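Periplasmic binding protein (Sulfurospirillum deleyianum, PDB 4PAG) probably serves an ABC transporter as its solute-binding protein, a member of the iron- and vitamin-B12-type periplasmic binding family, and holds a histidine in this structure. Local coordinates at residues L86-P99 and L109-D122. Sequence-based numbering, arbitrary orientation.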
ATOM      1  N   LEU A  86     -10.261 -18.716  14.073  1.00 29.54           N
ATOM      2  CA  LEU A  86     -11.532 -19.209  14.601  1.00 33.21           C
ATOM      3  C   LEU A  86     -11.563 -19.103  16.127  1.00 33.09           C
ATOM      4  O   LEU A  86     -12.555 -18.652  16.702  1.00 32.05           O
ATOM      5  CB  LEU A  86     -11.776 -20.656  14.160  1.00 40.71           C
ATOM      6  CG  LEU A  86     -13.087 -21.326  14.595  1.00 47.02           C
ATOM      7  CD1 LEU A  86     -14.305 -20.480  14.245  1.00 48.66           C
ATOM      8  CD2 LEU A  86     -13.190 -22.706  13.959  1.00 53.87           C
ATOM      9  N   ALA A  87     -10.469 -19.497  16.773  1.00 34.60           N
ATOM     10  CA  ALA A  87     -10.400 -19.490  18.232  1.00 34.88           C
ATOM     11  C   ALA A  87     -10.470 -18.076  18.801  1.00 32.77           C
ATOM     12  O   ALA A  87     -11.000 -17.878  19.886  1.00 38.97           O
ATOM     13  CB  ALA A  87      -9.135 -20.191  18.711  1.00 37.01           C
ATOM     14  N   ALA A  88      -9.950 -17.098  18.062  1.00 36.28           N
ATOM     15  CA  ALA A  88      -9.911 -15.705  18.533  1.00 35.60           C
ATOM     16  C   ALA A  88     -11.257 -14.980  18.461  1.00 34.30           C
ATOM     17  O   ALA A  88     -11.399 -13.894  19.027  1.00 33.22           O
ATOM     18  CB  ALA A  88      -8.866 -14.917  17.762  1.00 33.50           C
ATOM     19  N   LYS A  89     -12.224 -15.561  17.749  1.00 31.37           N
ATOM     20  CA  LYS A  89     -13.601 -15.053  17.735  1.00 35.73           C
ATOM     21  C   LYS A  89     -13.703 -13.583  17.318  1.00 31.97           C
ATOM     22  O   LYS A  89     -14.206 -12.752  18.078  1.00 32.05           O
ATOM     23  CB  LYS A  89     -14.261 -15.230  19.116  1.00 40.03           C
ATOM     24  CG  LYS A  89     -14.267 -16.653  19.661  1.00 48.42           C
ATOM     25  CD  LYS A  89     -15.453 -17.462  19.153  1.00 54.77           C
ATOM     26  CE  LYS A  89     -15.489 -18.858  19.763  1.00 56.05           C
ATOM     27  NZ  LYS A  89     -15.680 -18.838  21.241  1.00 58.64           N
ATOM     28  N   PRO A  90     -13.228 -13.250  16.109  1.00 28.74           N
ATOM     29  CA  PRO A  90     -13.529 -11.902  15.649  1.00 27.03           C
ATOM     30  C   PRO A  90     -15.023 -11.792  15.348  1.00 24.48           C
ATOM     31  O   PRO A  90     -15.616 -12.765  14.884  1.00 27.43           O
ATOM     32  CB  PRO A  90     -12.708 -11.781  14.367  1.00 26.46           C
ATOM     33  CG  PRO A  90     -12.613 -13.171  13.851  1.00 25.72           C
ATOM     34  CD  PRO A  90     -12.595 -14.071  15.060  1.00 27.70           C
ATOM     35  N   ASP A  91     -15.627 -10.637  15.630  1.00 24.96           N
ATOM     36  CA  ASP A  91     -17.039 -10.397  15.263  1.00 25.30           C
ATOM     37  C   ASP A  91     -17.225 -10.400  13.744  1.00 25.27           C
ATOM     38  O   ASP A  91     -18.273 -10.787  13.230  1.00 26.82           O
ATOM     39  CB  ASP A  91     -17.533  -9.061  15.827  1.00 29.57           C
ATOM     40  CG  ASP A  91     -17.450  -8.992  17.346  1.00 33.18           C
ATOM     41  OD1 ASP A  91     -17.765 -10.002  18.001  1.00 41.83           O
ATOM     42  OD2 ASP A  91     -17.069  -7.929  17.888  1.00 33.38           O
ATOM     43  N   VAL A  92     -16.203  -9.947  13.028  1.00 23.69           N
ATOM     44  CA  VAL A  92     -16.247  -9.905  11.573  1.00 20.81           C
ATOM     45  C   VAL A  92     -14.820  -9.975  11.023  1.00 19.47           C
ATOM     46  O   VAL A  92     -13.867  -9.585  11.707  1.00 17.85           O
ATOM     47  CB  VAL A  92     -16.991  -8.636  11.082  1.00 21.09           C
ATOM     48  CG1 VAL A  92     -16.201  -7.377  11.411  1.00 21.73           C
ATOM     49  CG2 VAL A  92     -17.298  -8.716   9.595  1.00 19.84           C
ATOM     50  N   ILE A  93     -14.686 -10.516   9.815  1.00 18.73           N
ATOM     51  CA  ILE A  93     -13.417 -10.540   9.090  1.00 19.21           C
ATOM     52  C   ILE A  93     -13.583  -9.657   7.855  1.00 18.14           C
ATOM     53  O   ILE A  93     -14.578  -9.754   7.147  1.00 18.20           O
ATOM     54  CB  ILE A  93     -13.038 -11.972   8.655  1.00 21.13           C
ATOM     55  CG1 ILE A  93     -12.825 -12.858   9.887  1.00 23.28           C
ATOM     56  CG2 ILE A  93     -11.783 -11.964   7.780  1.00 21.19           C
ATOM     57  CD1 ILE A  93     -12.643 -14.325   9.564  1.00 24.60           C
ATOM     58  N   ILE A  94     -12.619  -8.777   7.624  1.00 18.03           N
ATOM     59  CA  ILE A  94     -12.613  -7.928   6.457  1.00 17.46           C
ATOM     60  C   ILE A  94     -11.554  -8.474   5.508  1.00 17.43           C
ATOM     61  O   ILE A  94     -10.401  -8.636   5.899  1.00 19.08           O
ATOM     62  CB  ILE A  94     -12.269  -6.468   6.814  1.00 17.73           C
ATOM     63  CG1 ILE A  94     -13.167  -5.935   7.943  1.00 19.95           C
ATOM     64  CG2 ILE A  94     -12.382  -5.592   5.583  1.00 16.87           C
ATOM     65  CD1 ILE A  94     -14.647  -5.902   7.626  1.00 21.35           C
ATOM     66  N   THR A  95     -11.944  -8.760   4.270  1.00 17.10           N
ATOM     67  CA  THR A  95     -11.020  -9.328   3.294  1.00 17.07           C
ATOM     68  C   THR A  95     -10.713  -8.403   2.121  1.00 18.12           C
ATOM     69  O   THR A  95     -11.406  -7.409   1.875  1.00 18.52           O
ATOM     70  CB  THR A  95     -11.513 -10.683   2.749  1.00 17.54           C
ATOM     71  OG1 THR A  95     -12.564 -10.484   1.797  1.00 18.70           O
ATOM     72  CG2 THR A  95     -12.008 -11.566   3.868  1.00 18.03           C
ATOM     73  N   TRP A  96      -9.653  -8.768   1.405  1.00 16.74           N
ATOM     74  CA  TRP A  96      -9.177  -8.050   0.227  1.00 17.23           C
ATOM     75  C   TRP A  96      -9.876  -8.612  -1.022  1.00 17.29           C
ATOM     76  O   TRP A  96      -9.694  -9.769  -1.370  1.00 18.51           O
ATOM     77  CB  TRP A  96      -7.657  -8.226   0.184  1.00 16.97           C
ATOM     78  CG  TRP A  96      -6.891  -7.555  -0.901  1.00 17.90           C
ATOM     79  CD1 TRP A  96      -7.356  -6.712  -1.866  1.00 18.59           C
ATOM     80  CD2 TRP A  96      -5.480  -7.651  -1.094  1.00 17.76           C
ATOM     81  NE1 TRP A  96      -6.316  -6.299  -2.668  1.00 18.58           N
ATOM     82  CE2 TRP A  96      -5.155  -6.868  -2.215  1.00 18.99           C
ATOM     83  CE3 TRP A  96      -4.462  -8.356  -0.445  1.00 19.06           C
ATOM     84  CZ2 TRP A  96      -3.848  -6.749  -2.690  1.00 19.09           C
ATOM     85  CZ3 TRP A  96      -3.162  -8.236  -0.913  1.00 19.16           C
ATOM     86  CH2 TRP A  96      -2.870  -7.444  -2.031  1.00 19.81           C
ATOM     87  N   ASP A  97     -10.709  -7.788  -1.658  1.00 18.27           N
ATOM     88  CA  ASP A  97     -11.484  -8.195  -2.837  1.00 20.93           C
ATOM     89  C   ASP A  97     -10.645  -8.012  -4.096  1.00 21.31           C
ATOM     90  O   ASP A  97     -10.685  -6.950  -4.721  1.00 22.20           O
ATOM     91  CB  ASP A  97     -12.775  -7.361  -2.934  1.00 22.56           C
ATOM     92  CG  ASP A  97     -13.636  -7.717  -4.141  1.00 23.92           C
ATOM     93  OD1 ASP A  97     -13.290  -8.644  -4.902  1.00 21.84           O
ATOM     94  OD2 ASP A  97     -14.684  -7.055  -4.318  1.00 27.55           O
ATOM     95  N   THR A  98      -9.888  -9.042  -4.465  1.00 17.94           N
ATOM     96  CA  THR A  98      -9.063  -8.991  -5.679  1.00 18.88           C
ATOM     97  C   THR A  98      -9.060 -10.391  -6.319  1.00 19.69           C
ATOM     98  O   THR A  98      -9.027 -11.400  -5.594  1.00 16.91           O
ATOM     99  CB  THR A  98      -7.645  -8.448  -5.360  1.00 20.51           C
ATOM    100  OG1 THR A  98      -6.938  -8.130  -6.573  1.00 22.12           O
ATOM    101  CG2 THR A  98      -6.839  -9.434  -4.526  1.00 21.39           C
ATOM    102  N   PRO A  99      -9.141 -10.461  -7.665  1.00 18.73           N
ATOM    103  CA  PRO A  99      -9.416 -11.744  -8.331  1.00 20.82           C
ATOM    104  C   PRO A  99      -8.421 -12.860  -8.056  1.00 19.70           C
ATOM    105  O   PRO A  99      -8.828 -14.003  -7.946  1.00 19.60           O
ATOM    106  CB  PRO A  99      -9.437 -11.404  -9.829  1.00 22.61           C
ATOM    107  CG  PRO A  99      -9.268  -9.938  -9.948  1.00 24.07           C
ATOM    108  CD  PRO A  99      -9.269  -9.317  -8.585  1.00 22.26           C
ATOM    109  N   LEU A 109     -12.951 -19.160   4.250  1.00 28.86           N
ATOM    110  CA  LEU A 109     -13.948 -18.475   5.073  1.00 27.95           C
ATOM    111  C   LEU A 109     -15.168 -19.358   5.325  1.00 29.23           C
ATOM    112  O   LEU A 109     -15.750 -19.304   6.405  1.00 29.70           O
ATOM    113  CB  LEU A 109     -14.401 -17.169   4.424  1.00 27.64           C
ATOM    114  CG  LEU A 109     -13.435 -15.981   4.439  1.00 27.21           C
ATOM    115  CD1 LEU A 109     -14.064 -14.866   3.621  1.00 28.71           C
ATOM    116  CD2 LEU A 109     -13.091 -15.502   5.841  1.00 27.65           C
ATOM    117  N   ALA A 110     -15.552 -20.158   4.332  1.00 30.79           N
ATOM    118  CA  ALA A 110     -16.656 -21.110   4.487  1.00 30.74           C
ATOM    119  C   ALA A 110     -16.347 -22.097   5.610  1.00 33.00           C
ATOM    120  O   ALA A 110     -17.190 -22.397   6.450  1.00 37.44           O
ATOM    121  CB  ALA A 110     -16.909 -21.854   3.186  1.00 28.92           C
ATOM    122  N   ARG A 111     -15.117 -22.584   5.615  1.00 33.77           N
ATOM    123  CA  ARG A 111     -14.642 -23.495   6.646  1.00 38.70           C
ATOM    124  C   ARG A 111     -14.687 -22.869   8.040  1.00 38.05           C
ATOM    125  O   ARG A 111     -15.095 -23.519   9.000  1.00 40.40           O
ATOM    126  CB  ARG A 111     -13.224 -23.916   6.293  1.00 39.42           C
ATOM    127  CG  ARG A 111     -12.572 -24.875   7.255  1.00 38.99           C
ATOM    128  CD  ARG A 111     -11.216 -25.232   6.701  1.00 36.84           C
ATOM    129  NE  ARG A 111     -10.344 -25.784   7.719  1.00 38.92           N
ATOM    130  CZ  ARG A 111      -9.059 -26.056   7.524  1.00 43.80           C
ATOM    131  NH1 ARG A 111      -8.492 -25.825   6.340  1.00 43.90           N
ATOM    132  NH2 ARG A 111      -8.340 -26.558   8.517  1.00 45.29           N
ATOM    133  N   ILE A 112     -14.281 -21.604   8.125  1.00 39.72           N
ATOM    134  CA  ILE A 112     -14.224 -20.853   9.382  1.00 43.69           C
ATOM    135  C   ILE A 112     -15.606 -20.507   9.926  1.00 38.62           C
ATOM    136  O   ILE A 112     -15.817 -20.550  11.138  1.00 38.31           O
ATOM    137  CB  ILE A 112     -13.410 -19.542   9.205  1.00 49.88           C
ATOM    138  CG1 ILE A 112     -11.928 -19.858   8.999  1.00 56.64           C
ATOM    139  CG2 ILE A 112     -13.573 -18.607  10.395  1.00 53.84           C
ATOM    140  CD1 ILE A 112     -11.310 -20.706  10.091  1.00 58.78           C
ATOM    141  N   SER A 113     -16.525 -20.135   9.039  1.00 33.97           N
ATOM    142  CA  SER A 113     -17.900 -19.795   9.426  1.00 38.58           C
ATOM    143  C   SER A 113     -17.967 -18.592  10.388  1.00 40.27           C
ATOM    144  O   SER A 113     -18.679 -18.618  11.386  1.00 38.40           O
ATOM    145  CB  SER A 113     -18.612 -21.039  10.000  1.00 43.42           C
ATOM    146  OG  SER A 113     -19.834 -20.714  10.636  1.00 49.73           O
ATOM    147  N   ILE A 114     -17.194 -17.553  10.070  1.00 37.79           N
ATOM    148  CA  ILE A 114     -17.279 -16.243  10.731  1.00 35.56           C
ATOM    149  C   ILE A 114     -17.775 -15.263   9.666  1.00 28.05           C
ATOM    150  O   ILE A 114     -17.355 -15.365   8.518  1.00 25.61           O
ATOM    151  CB  ILE A 114     -15.894 -15.773  11.244  1.00 36.68           C
ATOM    152  CG1 ILE A 114     -15.370 -16.693  12.360  1.00 41.96           C
ATOM    153  CG2 ILE A 114     -15.949 -14.326  11.742  1.00 34.48           C
ATOM    154  CD1 ILE A 114     -15.950 -16.421  13.729  1.00 44.68           C
ATOM    155  N   PRO A 115     -18.670 -14.321  10.025  1.00 27.01           N
ATOM    156  CA  PRO A 115     -19.107 -13.295   9.066  1.00 26.45           C
ATOM    157  C   PRO A 115     -17.933 -12.574   8.391  1.00 22.81           C
ATOM    158  O   PRO A 115     -16.985 -12.187   9.069  1.00 22.62           O
ATOM    159  CB  PRO A 115     -19.883 -12.313   9.947  1.00 28.71           C
ATOM    160  CG  PRO A 115     -20.430 -13.165  11.040  1.00 31.53           C
ATOM    161  CD  PRO A 115     -19.362 -14.180  11.320  1.00 29.71           C
ATOM    162  N   ALA A 116     -17.990 -12.397   7.074  1.00 20.62           N
ATOM    163  CA  ALA A 116     -16.883 -11.749   6.370  1.00 19.75           C
ATOM    164  C   ALA A 116     -17.344 -10.816   5.254  1.00 19.61           C
ATOM    165  O   ALA A 116     -18.256 -11.142   4.483  1.00 19.78           O
ATOM    166  CB  ALA A 116     -15.917 -12.793   5.832  1.00 21.56           C
ATOM    167  N   LEU A 117     -16.708  -9.647   5.195  1.00 18.15           N
ATOM    168  CA  LEU A 117     -16.956  -8.658   4.159  1.00 18.48           C
ATOM    169  C   LEU A 117     -15.699  -8.540   3.342  1.00 19.51           C
ATOM    170  O   LEU A 117     -14.620  -8.891   3.814  1.00 23.87           O
ATOM    171  CB  LEU A 117     -17.270  -7.302   4.779  1.00 19.15           C
ATOM    172  CG  LEU A 117     -18.293  -7.320   5.919  1.00 21.00           C
ATOM    173  CD1 LEU A 117     -18.492  -5.927   6.489  1.00 23.00           C
ATOM    174  CD2 LEU A 117     -19.611  -7.903   5.443  1.00 22.61           C
ATOM    175  N   LYS A 118     -15.827  -8.039   2.123  1.00 19.58           N
ATOM    176  CA  LYS A 118     -14.659  -7.786   1.300  1.00 20.96           C
ATOM    177  C   LYS A 118     -14.694  -6.373   0.745  1.00 21.13           C
ATOM    178  O   LYS A 118     -15.767  -5.825   0.482  1.00 23.01           O
ATOM    179  CB  LYS A 118     -14.538  -8.833   0.188  1.00 23.75           C
ATOM    180  CG  LYS A 118     -15.615  -8.830  -0.886  1.00 26.19           C
ATOM    181  CD  LYS A 118     -15.360 -10.016  -1.809  1.00 30.44           C
ATOM    182  CE  LYS A 118     -16.023  -9.875  -3.164  1.00 34.70           C
ATOM    183  NZ  LYS A 118     -17.407 -10.398  -3.160  1.00 39.42           N
ATOM    184  N   VAL A 119     -13.510  -5.789   0.580  1.00 19.86           N
ATOM    185  CA  VAL A 119     -13.393  -4.426   0.085  1.00 19.50           C
ATOM    186  C   VAL A 119     -12.444  -4.372  -1.108  1.00 19.63           C
ATOM    187  O   VAL A 119     -11.416  -5.053  -1.135  1.00 17.93           O
ATOM    188  CB  VAL A 119     -12.937  -3.450   1.195  1.00 20.60           C
ATOM    189  CG1 VAL A 119     -13.939  -3.461   2.345  1.00 21.31           C
ATOM    190  CG2 VAL A 119     -11.547  -3.791   1.707  1.00 20.29           C
ATOM    191  N   ASN A 120     -12.816  -3.563  -2.092  1.00 20.99           N
ATOM    192  CA  ASN A 120     -12.076  -3.450  -3.334  1.00 21.95           C
ATOM    193  C   ASN A 120     -11.151  -2.235  -3.299  1.00 20.31           C
ATOM    194  O   ASN A 120     -11.597  -1.103  -3.463  1.00 20.24           O
ATOM    195  CB  ASN A 120     -13.053  -3.360  -4.508  1.00 24.29           C
ATOM    196  CG  ASN A 120     -12.359  -3.459  -5.850  1.00 29.47           C
ATOM    197  OD1 ASN A 120     -11.149  -3.282  -5.951  1.00 31.59           O
ATOM    198  ND2 ASN A 120     -13.123  -3.745  -6.885  1.00 37.10           N
ATOM    199  N   ILE A 121      -9.861  -2.481  -3.115  1.00 20.17           N
ATOM    200  CA  ILE A 121      -8.888  -1.398  -2.923  1.00 23.60           C
ATOM    201  C   ILE A 121      -7.824  -1.322  -4.015  1.00 23.53           C
ATOM    202  O   ILE A 121      -6.842  -0.589  -3.879  1.00 24.53           O
ATOM    203  CB  ILE A 121      -8.177  -1.537  -1.567  1.00 25.41           C
ATOM    204  CG1 ILE A 121      -7.626  -2.956  -1.395  1.00 27.93           C
ATOM    205  CG2 ILE A 121      -9.144  -1.201  -0.449  1.00 27.55           C
ATOM    206  CD1 ILE A 121      -6.525  -3.070  -0.369  1.00 31.86           C
ATOM    207  N   ASP A 122      -8.006  -2.062  -5.098  1.00 22.45           N
ATOM    208  CA  ASP A 122      -6.978  -2.115  -6.131  1.00 23.54           C
ATOM    209  C   ASP A 122      -6.793  -0.761  -6.822  1.00 24.57           C
ATOM    210  O   ASP A 122      -5.664  -0.314  -7.027  1.00 30.30           O
ATOM    211  CB  ASP A 122      -7.281  -3.229  -7.123  1.00 24.29           C
ATOM    212  CG  ASP A 122      -6.969  -4.619  -6.557  1.00 25.43           C
ATOM    213  OD1 ASP A 122      -6.403  -4.743  -5.437  1.00 26.84           O
ATOM    214  OD2 ASP A 122      -7.289  -5.598  -7.241  1.00 25.38           O
TER
HETATM  215  O   HOH W   1      -9.067  -4.890  -4.203  1.00 32.59           O
HETATM  216  O   HOH W   2     -16.151  -5.384  -2.555  1.00 34.48           O
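Leu86, near the C-terminal end of helix 82-88, lays its CD1 against the carbonyl O of Ile112, 3.5 Å away, while its CB meets Ile112 CD1. Pro90 follows, its ring crossing Ile114 at about a right angle. Strand 92-96 pairs in parallel with strand 116-119, the backbone bonds running from Ile93 N to Pro115 O (2.9 Å) through to Asp97 N on Val119 O. The beta-branched run Val92 to Thr95 suits an extended backbone. Ile93 sends CG1 beside its own backbone N (chi1 -63°), which carries CD1 under the helix to slide past Leu109 CD2 at 3.9 Å. Ile94 lies on the other face, its CD1 against Leu117 CD1, where Ile30 and Tyr133 of flanking helices close in. Back on the Ile93 face, Thr95 reaches with CG2 tip to tip toward Leu109 CD1, a methyl suited to the helix side, while OG1 lies 3.0 Å from Lys118 CB. Trp96 is gripped three ways: Ile121 CD1 lies over one face, Thr98 CG2 over the opposite one, and NE1 gives a nearly straight bond (167°) in the ring plane to Asp122 OD1, 3.2 Å away. Asp97 lies along the Lys118 chain, its OD2 4.5 Å from NZ, an attraction of opposite charges beyond a salt bridge; OD1 is bonded by Asn102, and NZ to Val9 O. Thr98 OG1 donates to the syn lone pair of Asp122 OD2 at 2.6 Å. An asparagine here would keep one acceptor oxygen but turn the other into an NH2 group, and would probably leave either the indole N-H or the threonine hydroxyl without its mate. Strand 92-96, helix 99-112 and strand 116-119, consecutive and with adjacent parallel strands, form a beta-alpha-beta crossover; strand 23-25 completes the sheet, as in the alpha/beta lobes of this binding-protein family.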